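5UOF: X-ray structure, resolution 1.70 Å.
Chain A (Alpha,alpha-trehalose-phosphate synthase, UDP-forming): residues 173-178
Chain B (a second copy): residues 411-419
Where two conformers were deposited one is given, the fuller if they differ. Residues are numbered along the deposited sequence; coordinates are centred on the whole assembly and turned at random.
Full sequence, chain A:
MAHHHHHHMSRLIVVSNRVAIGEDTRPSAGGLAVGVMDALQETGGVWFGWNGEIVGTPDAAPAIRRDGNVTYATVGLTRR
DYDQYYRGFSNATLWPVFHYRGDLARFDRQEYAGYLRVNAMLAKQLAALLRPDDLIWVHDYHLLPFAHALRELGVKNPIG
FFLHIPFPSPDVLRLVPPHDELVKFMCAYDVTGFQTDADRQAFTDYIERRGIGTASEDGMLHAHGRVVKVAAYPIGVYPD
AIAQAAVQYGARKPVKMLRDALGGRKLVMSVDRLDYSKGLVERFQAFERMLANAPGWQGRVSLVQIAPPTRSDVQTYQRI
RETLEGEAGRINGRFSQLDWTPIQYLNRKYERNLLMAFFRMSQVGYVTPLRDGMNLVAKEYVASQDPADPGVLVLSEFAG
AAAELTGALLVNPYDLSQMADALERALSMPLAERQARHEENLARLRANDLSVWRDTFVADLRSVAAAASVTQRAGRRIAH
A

Chain A 173-178: LRLVPP
Chain B 411-419: VNPYDLSQM

The contact joins two copies of the protein through a short turn of chain A and a turn of chain B that leads into a helix, burying 276 Å² over both sides. Register is set by two CA–CA approaches, Leu A175 CA to Tyr B414 CA at 6.5 Å and Pro A177 CA to Asp B415 CA at 6.3 Å.

Chain A opens with a type I beta turn from Leu A173 to Val A176, closed by Val A176 N to Leu A173 O at 2.9 Å. Leu A173 (phi/psi -58/-35, chi1 t, chi2 p) is buried but out of reach of chain B.

Arg A174 (-67/-9) contributes its backbone: Asn B412 ND2 donates to Arg A174 O at 2.8 Å, with an N-H...O angle of 134°, the one direct hydrogen bond between the stretches. The CA-to-CB bond of Arg A174 points sideways, and its side chain (m, t, p, chi4 -129°) bonds elsewhere in the structure through NE and NH2. Asn B412 (-94/110, chi1 t, chi2 -36°) suits its place because its amide has two ends: while ND2 reaches chain A, OD1 accepts from Tyr B414 N at 2.9 Å. Asn B412 N donates to Gln B418 OE1 at 3.0 Å, and Asn B412 O accepts from Asp B415 N at 3.0 Å, closing a second type I turn, from Asn B412 to Asp B415.

Leu A175 (-68/-20, chi1 m, chi2 t) starts sideways, but its end comes nearer, bringing Leu A175 CD2 to 3.4 Å from Tyr B414 CE1. The methyl meets the ring obliquely; Tyr B414 (-81/2) points toward chain A with chi1 m and chi2 86°. Chain B's stretch covers 54 Å² of Leu A175, and chain A's stretch covers 61 Å² of Tyr B414, which also meets Pro A177.

Val A176 (-84/112, chi1 t) turns away. The next residue, Pro A177 (-57/-40, C-gamma exo), points toward chain B and has the largest covered area, 73 Å². Its compact ring places Pro A177 CG 3.9 Å from both Tyr B414 O and Asp B415 CB, while Pro A177 CB lies 4.0 Å from Gln B418 NE2. A water donates to Pro A177 O at 2.7 Å and accepts from Gln B418 NE2 at 3.0 Å, so the glutamine amide (chi1 -90°, chi2 t, chi3 47°) serves both the bridge and its own chain. Asp B415 (-116/99, chi1 t, chi2 2°) caps the helix: OD1 accepts weak bonds from Ser B417 N at 3.0 Å and Gln B418 N at 3.5 Å.

Pro A178 (-87/36, C-gamma endo) points away, at the N-cap position before a helix.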

ATOM      1  N   LEU A 173      -3.427   0.691   6.057  1.00 13.08           N
ATOM      2  CA  LEU A 173      -4.704   0.538   6.760  1.00 10.21           C
ATOM      3  C   LEU A 173      -5.511   1.833   6.764  1.00 13.98           C
ATOM      4  O   LEU A 173      -6.751   1.797   6.702  1.00 11.97           O
ATOM      5  CB  LEU A 173      -4.473   0.087   8.202  1.00 12.34           C
ATOM      6  CG  LEU A 173      -5.762  -0.145   9.010  1.00 14.07           C
ATOM      7  CD1 LEU A 173      -6.541  -1.353   8.473  1.00 16.30           C
ATOM      8  CD2 LEU A 173      -5.495  -0.294  10.497  1.00 12.88           C
ATOM      9  N   ARG A 174      -4.833   2.985   6.843  1.00 13.51           N
ATOM     10  CA  ARG A 174      -5.529   4.269   6.902  1.00 13.36           C
ATOM     11  C   ARG A 174      -6.274   4.604   5.617  1.00 11.85           C
ATOM     12  O   ARG A 174      -7.045   5.570   5.603  1.00 15.12           O
ATOM     13  CB  ARG A 174      -4.533   5.377   7.254  1.00 12.94           C
ATOM     14  CG  ARG A 174      -4.076   5.306   8.701  1.00 14.84           C
ATOM     15  CD  ARG A 174      -2.870   6.195   9.013  1.00 22.53           C
ATOM     16  NE  ARG A 174      -3.084   7.593   8.646  1.00 25.57           N
ATOM     17  CZ  ARG A 174      -2.241   8.307   7.908  1.00 32.01           C
ATOM     18  NH1 ARG A 174      -1.111   7.763   7.468  1.00 29.33           N
ATOM     19  NH2 ARG A 174      -2.516   9.573   7.622  1.00 27.24           N
ATOM     20  N   LEU A 175      -6.086   3.827   4.550  1.00 14.62           N
ATOM     21  CA  LEU A 175      -6.923   3.988   3.369  1.00 14.88           C
ATOM     22  C   LEU A 175      -8.366   3.581   3.634  1.00 16.45           C
ATOM     23  O   LEU A 175      -9.254   3.970   2.872  1.00 19.26           O
ATOM     24  CB  LEU A 175      -6.352   3.178   2.210  1.00 19.36           C
ATOM     25  CG  LEU A 175      -4.921   3.613   1.865  1.00 19.63           C
ATOM     26  CD1 LEU A 175      -4.350   2.759   0.745  1.00 21.55           C
ATOM     27  CD2 LEU A 175      -4.881   5.068   1.508  1.00 17.99           C
ATOM     28  N   VAL A 176      -8.611   2.793   4.675  1.00 11.55           N
ATOM     29  CA  VAL A 176      -9.971   2.501   5.138  1.00 13.82           C
ATOM     30  C   VAL A 176     -10.402   3.649   6.044  1.00 13.00           C
ATOM     31  O   VAL A 176      -9.844   3.793   7.136  1.00 12.39           O
ATOM     32  CB  VAL A 176     -10.030   1.167   5.904  1.00 10.15           C
ATOM     33  CG1 VAL A 176     -11.449   0.910   6.395  1.00 10.45           C
ATOM     34  CG2 VAL A 176      -9.546   0.001   5.046  1.00 14.33           C
ATOM     35  N   PRO A 177     -11.365   4.486   5.664  1.00 11.46           N
ATOM     36  CA  PRO A 177     -11.641   5.698   6.464  1.00 12.40           C
ATOM     37  C   PRO A 177     -11.968   5.387   7.921  1.00 12.36           C
ATOM     38  O   PRO A 177     -11.480   6.094   8.815  1.00 14.69           O
ATOM     39  CB  PRO A 177     -12.817   6.355   5.718  1.00 12.96           C
ATOM     40  CG  PRO A 177     -12.548   5.969   4.257  1.00 14.30           C
ATOM     41  CD  PRO A 177     -12.043   4.522   4.353  1.00 11.52           C
ATOM     42  N   PRO A 178     -12.757   4.322   8.243  1.00 12.22           N
ATOM     43  CA  PRO A 178     -12.998   4.037   9.673  1.00 12.09           C
ATOM     44  C   PRO A 178     -11.945   3.148  10.346  1.00 13.54           C
ATOM     45  O   PRO A 178     -12.262   2.382  11.265  1.00 16.87           O
ATOM     46  CB  PRO A 178     -14.373   3.355   9.659  1.00 14.58           C
ATOM     47  CG  PRO A 178     -14.383   2.611   8.353  1.00 11.91           C
ATOM     48  CD  PRO A 178     -13.674   3.542   7.382  1.00 14.94           C
TER
ATOM     49  N   VAL B 411      -8.750  15.690   6.153  1.00 11.30           N
ATOM     50  CA  VAL B 411      -9.675  14.762   5.522  1.00 13.77           C
ATOM     51  C   VAL B 411      -8.928  13.553   4.992  1.00 12.29           C
ATOM     52  O   VAL B 411      -7.757  13.627   4.596  1.00 13.50           O
ATOM     53  CB  VAL B 411     -10.478  15.398   4.367  1.00 12.55           C
ATOM     54  CG1 VAL B 411     -11.399  16.485   4.915  1.00 14.01           C
ATOM     55  CG2 VAL B 411      -9.550  15.936   3.294  1.00 17.31           C
ATOM     56  N   ASN B 412      -9.638  12.429   4.990  1.00 13.06           N
ATOM     57  CA  ASN B 412      -9.210  11.243   4.281  1.00 12.99           C
ATOM     58  C   ASN B 412      -9.878  11.302   2.918  1.00 16.91           C
ATOM     59  O   ASN B 412     -11.110  11.166   2.836  1.00 18.54           O
ATOM     60  CB  ASN B 412      -9.625   9.991   5.040  1.00 12.31           C
ATOM     61  CG  ASN B 412      -9.071   8.730   4.428  1.00 15.27           C
ATOM     62  OD1 ASN B 412      -8.965   8.617   3.209  1.00 17.29           O
ATOM     63  ND2 ASN B 412      -8.721   7.762   5.277  1.00 15.94           N
ATOM     64  N   PRO B 413      -9.134  11.526   1.837  1.00 14.66           N
ATOM     65  CA  PRO B 413      -9.778  11.687   0.527  1.00 20.27           C
ATOM     66  C   PRO B 413     -10.416  10.413   0.003  1.00 24.82           C
ATOM     67  O   PRO B 413     -11.127  10.476  -1.009  1.00 24.27           O
ATOM     68  CB  PRO B 413      -8.626  12.152  -0.376  1.00 17.24           C
ATOM     69  CG  PRO B 413      -7.375  11.685   0.322  1.00 18.70           C
ATOM     70  CD  PRO B 413      -7.679  11.760   1.788  1.00 17.62           C
ATOM     71  N   TYR B 414     -10.207   9.270   0.653  1.00 19.60           N
ATOM     72  CA  TYR B 414     -10.903   8.061   0.243  1.00 20.42           C
ATOM     73  C   TYR B 414     -12.324   7.993   0.786  1.00 21.73           C
ATOM     74  O   TYR B 414     -13.027   7.010   0.532  1.00 18.06           O
ATOM     75  CB  TYR B 414     -10.087   6.831   0.652  1.00 18.21           C
ATOM     76  CG  TYR B 414      -8.792   6.761  -0.139  1.00 22.96           C
ATOM     77  CD1 TYR B 414      -7.658   7.445   0.289  1.00 18.67           C
ATOM     78  CD2 TYR B 414      -8.724   6.056  -1.334  1.00 26.82           C
ATOM     79  CE1 TYR B 414      -6.479   7.402  -0.444  1.00 16.71           C
ATOM     80  CE2 TYR B 414      -7.552   6.002  -2.067  1.00 26.72           C
ATOM     81  CZ  TYR B 414      -6.438   6.679  -1.615  1.00 22.49           C
ATOM     82  OH  TYR B 414      -5.271   6.622  -2.344  1.00 21.63           O
ATOM     83  N   ASP B 415     -12.765   9.017   1.513  1.00 22.05           N
ATOM     84  CA  ASP B 415     -14.176   9.204   1.840  1.00 17.77           C
ATOM     85  C   ASP B 415     -14.592  10.510   1.159  1.00 14.40           C
ATOM     86  O   ASP B 415     -14.326  11.597   1.680  1.00 15.52           O
ATOM     87  CB  ASP B 415     -14.415   9.252   3.352  1.00 19.22           C
ATOM     88  CG  ASP B 415     -15.874   9.410   3.695  1.00 23.55           C
ATOM     89  OD1 ASP B 415     -16.680   9.451   2.751  1.00 22.63           O
ATOM     90  OD2 ASP B 415     -16.237   9.459   4.898  1.00 30.20           O
ATOM     91  N   LEU B 416     -15.233  10.399  -0.012  1.00 13.77           N
ATOM     92  CA  LEU B 416     -15.706  11.593  -0.707  0.53 12.87           C
ATOM     93  C   LEU B 416     -16.632  12.430   0.172  1.00 16.60           C
ATOM     94  O   LEU B 416     -16.631  13.667   0.085  1.00 16.88           O
ATOM     95  CB  LEU B 416     -16.426  11.203  -1.997  0.53 16.60           C
ATOM     96  CG  LEU B 416     -15.953  11.837  -3.301  0.53 25.20           C
ATOM     97  CD1 LEU B 416     -14.502  11.482  -3.543  0.53 24.32           C
ATOM     98  CD2 LEU B 416     -16.820  11.357  -4.452  0.53 27.50           C
ATOM     99  N   SER B 417     -17.437  11.784   1.019  1.00 16.95           N
ATOM    100  CA  SER B 417     -18.345  12.560   1.863  1.00 17.71           C
ATOM    101  C   SER B 417     -17.593  13.343   2.937  1.00 16.64           C
ATOM    102  O   SER B 417     -18.061  14.404   3.356  1.00 16.34           O
ATOM    103  CB  SER B 417     -19.403  11.658   2.499  1.00 15.75           C
ATOM    104  OG  SER B 417     -20.307  11.193   1.524  1.00 17.46           O
ATOM    105  N   GLN B 418     -16.442  12.839   3.401  1.00 16.83           N
ATOM    106  CA  GLN B 418     -15.607  13.622   4.312  1.00 19.48           C
ATOM    107  C   GLN B 418     -15.156  14.918   3.658  1.00 17.66           C
ATOM    108  O   GLN B 418     -15.105  15.972   4.306  1.00 15.90           O
ATOM    109  CB  GLN B 418     -14.370  12.836   4.741  1.00 20.89           C
ATOM    110  CG  GLN B 418     -14.504  11.992   5.979  1.00 28.05           C
ATOM    111  CD  GLN B 418     -13.144  11.529   6.496  1.00 28.44           C
ATOM    112  OE1 GLN B 418     -12.215  12.331   6.596  1.00 16.60           O
ATOM    113  NE2 GLN B 418     -13.025  10.236   6.830  1.00 21.47           N
ATOM    114  N   MET B 419     -14.776  14.852   2.386  1.00 11.90           N
ATOM    115  CA  MET B 419     -14.308  16.060   1.718  1.00 11.87           C
ATOM    116  C   MET B 419     -15.459  17.019   1.458  1.00 10.44           C
ATOM    117  O   MET B 419     -15.316  18.230   1.647  1.00 12.10           O
ATOM    118  CB  MET B 419     -13.596  15.678   0.432  1.00 14.82           C
ATOM    119  CG  MET B 419     -12.389  14.832   0.743  1.00 13.76           C
ATOM    120  SD  MET B 419     -11.167  15.098  -0.537  1.00 22.11           S
ATOM    121  CE  MET B 419     -11.872  14.086  -1.793  1.00 14.54           C
TER
HETATM  122  O   HOH W   1     -11.143   8.773   8.702  1.00 25.22           O